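Adenylate/guanylate cyclase/hydrolase, alpha/beta fold family (Ruegeria pomeroyi, PDB 3MR7) probably acts as an adenylate cyclase, of which this chain is the nucleotide cyclase catalytic domain, cut from a longer protein. Local coordinates at residues 126-131 with 169-174. Numbering follows the deposited sequence.
Sequences ISEPGA and QWVPDA
Ala131 and Gly130 pack against Trp170, the end of strand 161-170, and against Val171 and Pro172 beyond it, in the class III cyclase fold. Segment 126-131 runs from the last residue of helix 115-126 to strand 132-135, which pairs antiparallel with strand 161-170. It contains a type II beta turn from Glu128 to Ala131. The tighter part gathers round Gly130, Ala131 and Trp170, all three buried. CB of Ala131 lies 4.0 Å from CG1 of Val171. The Gly130 carbonyl O meets the Pro172 ring at CD, at 3.4 Å. It also comes within 4.1 Å of CZ3 of Trp170, oblique to that ring. Leu75 and Gln78 of helix 67-84 also touch the indole.

The other side is looser and partly exposed. Here the extended side chains of Glu128 and Gln169 cross at about a right angle. CG of Glu128 sits between its backbone N and carbonyl carbon (chi1 73°), 4.0 Å from CD of Gln169. OE2 of Glu128 reaches CG1 of Val171 at 3.4 Å. It also forms a long, weak ion pair with Lys159 of the second subunit. An alanine in place of Glu128 would probably leave CG1 of Val171 less covered and that lysine without this carboxylate.

Two donors hold the Glu128 carbonyl O from opposite faces of its plane: Ala131 N at 3.0 Å, closing the turn, and Ser127 OG at 3.1 Å, tilted 27° from that plane.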
ATOM      1  N   ILE A 126       1.512  -1.008   4.834  1.00 49.91           N
ATOM      2  CA  ILE A 126       0.554  -0.146   5.511  1.00 45.31           C
ATOM      3  C   ILE A 126       1.209   1.122   6.043  1.00 38.54           C
ATOM      4  O   ILE A 126       0.512   2.046   6.417  1.00 40.59           O
ATOM      5  CB  ILE A 126      -0.090  -0.844   6.687  1.00 43.63           C
ATOM      6  CG1 ILE A 126       0.968  -0.954   7.798  1.00 42.51           C
ATOM      7  CG2 ILE A 126      -0.765  -2.183   6.225  1.00 28.18           C
ATOM      8  CD1 ILE A 126       0.605  -1.808   8.924  1.00 45.92           C
ATOM      9  N   SER A 127       2.537   1.173   6.071  1.00 40.65           N
ATOM     10  CA  SER A 127       3.239   2.358   6.554  1.00 45.46           C
ATOM     11  C   SER A 127       2.842   3.589   5.767  1.00 43.17           C
ATOM     12  O   SER A 127       2.606   3.508   4.577  1.00 48.31           O
ATOM     13  CB  SER A 127       4.744   2.174   6.409  1.00 52.44           C
ATOM     14  OG  SER A 127       5.410   3.388   6.679  1.00 54.95           O
ATOM     15  N   GLU A 128       2.783   4.751   6.394  1.00 38.90           N
ATOM     16  CA  GLU A 128       2.501   5.876   5.547  1.00 48.58           C
ATOM     17  C   GLU A 128       3.727   6.362   4.809  1.00 51.54           C
ATOM     18  O   GLU A 128       4.848   6.094   5.202  1.00 54.44           O
ATOM     19  CB  GLU A 128       1.639   6.959   6.187  1.00 55.35           C
ATOM     20  CG  GLU A 128       2.220   7.850   7.215  1.00 77.94           C
ATOM     21  CD  GLU A 128       1.099   8.651   7.889  1.00 96.86           C
ATOM     22  OE1 GLU A 128      -0.062   8.170   7.868  1.00103.20           O
ATOM     23  OE2 GLU A 128       1.362   9.751   8.424  1.00100.22           O
ATOM     24  N   PRO A 129       3.503   7.008   3.674  1.00 54.43           N
ATOM     25  CA  PRO A 129       4.627   7.359   2.817  1.00 52.75           C
ATOM     26  C   PRO A 129       5.564   8.274   3.557  1.00 52.65           C
ATOM     27  O   PRO A 129       5.109   9.204   4.221  1.00 48.73           O
ATOM     28  CB  PRO A 129       3.964   8.092   1.665  1.00 48.65           C
ATOM     29  CG  PRO A 129       2.557   7.523   1.625  1.00 47.73           C
ATOM     30  CD  PRO A 129       2.207   7.361   3.067  1.00 46.54           C
ATOM     31  N   GLY A 130       6.855   7.978   3.450  1.00 51.59           N
ATOM     32  CA  GLY A 130       7.886   8.744   4.113  1.00 51.26           C
ATOM     33  C   GLY A 130       8.121   8.377   5.561  1.00 40.86           C
ATOM     34  O   GLY A 130       8.987   8.946   6.177  1.00 46.33           O
ATOM     35  N   ALA A 131       7.358   7.421   6.078  1.00 32.97           N
ATOM     36  CA  ALA A 131       7.384   7.061   7.469  1.00 38.61           C
ATOM     37  C   ALA A 131       8.034   5.709   7.628  1.00 39.88           C
ATOM     38  O   ALA A 131       8.523   5.159   6.675  1.00 42.33           O
ATOM     39  CB  ALA A 131       5.954   7.028   8.020  1.00 40.21           C
ATOM     40  N   GLN A 169       4.397   3.527  14.647  1.00 45.15           N
ATOM     41  CA  GLN A 169       4.789   4.320  13.497  1.00 39.94           C
ATOM     42  C   GLN A 169       5.463   5.626  13.846  1.00 43.93           C
ATOM     43  O   GLN A 169       5.104   6.317  14.792  1.00 53.00           O
ATOM     44  CB  GLN A 169       3.575   4.623  12.617  1.00 40.55           C
ATOM     45  CG  GLN A 169       3.916   5.351  11.328  1.00 41.17           C
ATOM     46  CD  GLN A 169       2.699   5.603  10.489  1.00 46.91           C
ATOM     47  OE1 GLN A 169       1.848   6.413  10.855  1.00 57.90           O
ATOM     48  NE2 GLN A 169       2.589   4.903   9.360  1.00 34.32           N
ATOM     49  N   TRP A 170       6.436   5.976  13.032  1.00 48.12           N
ATOM     50  CA  TRP A 170       7.084   7.249  13.137  1.00 48.18           C
ATOM     51  C   TRP A 170       6.915   7.968  11.820  1.00 52.59           C
ATOM     52  O   TRP A 170       7.084   7.383  10.749  1.00 50.75           O
ATOM     53  CB  TRP A 170       8.555   7.027  13.410  1.00 49.46           C
ATOM     54  CG  TRP A 170       9.365   8.249  13.247  1.00 60.19           C
ATOM     55  CD1 TRP A 170       9.672   9.175  14.205  1.00 63.44           C
ATOM     56  CD2 TRP A 170       9.996   8.684  12.053  1.00 61.71           C
ATOM     57  NE1 TRP A 170      10.453  10.165  13.671  1.00 58.52           N
ATOM     58  CE2 TRP A 170      10.669   9.885  12.350  1.00 58.04           C
ATOM     59  CE3 TRP A 170      10.073   8.165  10.760  1.00 54.65           C
ATOM     60  CZ2 TRP A 170      11.392  10.572  11.409  1.00 47.68           C
ATOM     61  CZ3 TRP A 170      10.772   8.841   9.839  1.00 44.33           C
ATOM     62  CH2 TRP A 170      11.429  10.038  10.158  1.00 48.74           C
ATOM     63  N   VAL A 171       6.547   9.233  11.896  1.00 51.16           N
ATOM     64  CA  VAL A 171       6.516  10.066  10.715  1.00 45.89           C
ATOM     65  C   VAL A 171       7.452  11.204  10.949  1.00 45.64           C
ATOM     66  O   VAL A 171       7.690  11.597  12.075  1.00 50.01           O
ATOM     67  CB  VAL A 171       5.125  10.647  10.413  1.00 48.71           C
ATOM     68  CG1 VAL A 171       4.079   9.562  10.468  1.00 45.42           C
ATOM     69  CG2 VAL A 171       4.795  11.769  11.377  1.00 55.57           C
ATOM     70  N   PRO A 172       8.010  11.730   9.871  1.00 56.36           N
ATOM     71  CA  PRO A 172       8.913  12.868  10.013  1.00 58.46           C
ATOM     72  C   PRO A 172       8.185  14.066  10.576  1.00 66.86           C
ATOM     73  O   PRO A 172       6.944  14.127  10.518  1.00 74.97           O
ATOM     74  CB  PRO A 172       9.378  13.137   8.588  1.00 43.69           C
ATOM     75  CG  PRO A 172       8.528  12.258   7.721  1.00 54.11           C
ATOM     76  CD  PRO A 172       8.024  11.149   8.525  1.00 47.39           C
ATOM     77  N   ASP A 173       8.966  14.994  11.118  1.00 68.31           N
ATOM     78  CA  ASP A 173       8.455  16.165  11.801  1.00 88.31           C
ATOM     79  C   ASP A 173       7.272  16.801  11.075  1.00 94.35           C
ATOM     80  O   ASP A 173       6.476  17.503  11.691  1.00 92.40           O
ATOM     81  CB  ASP A 173       9.585  17.180  12.013  1.00102.75           C
ATOM     82  CG  ASP A 173      10.562  16.765  13.132  1.00104.58           C
ATOM     83  OD1 ASP A 173      10.623  17.463  14.170  1.00 97.62           O
ATOM     84  OD2 ASP A 173      11.273  15.750  12.976  1.00107.37           O
ATOM     85  N   ALA A 174       7.156  16.539   9.771  1.00 98.95           N
ATOM     86  CA  ALA A 174       6.004  16.985   8.984  1.00 94.25           C
ATOM     87  C   ALA A 174       5.071  15.832   8.576  1.00 88.89           C
ATOM     88  O   ALA A 174       3.952  15.705   9.089  1.00 86.19           O
ATOM     89  CB  ALA A 174       6.474  17.760   7.762  1.00 93.04           C
TER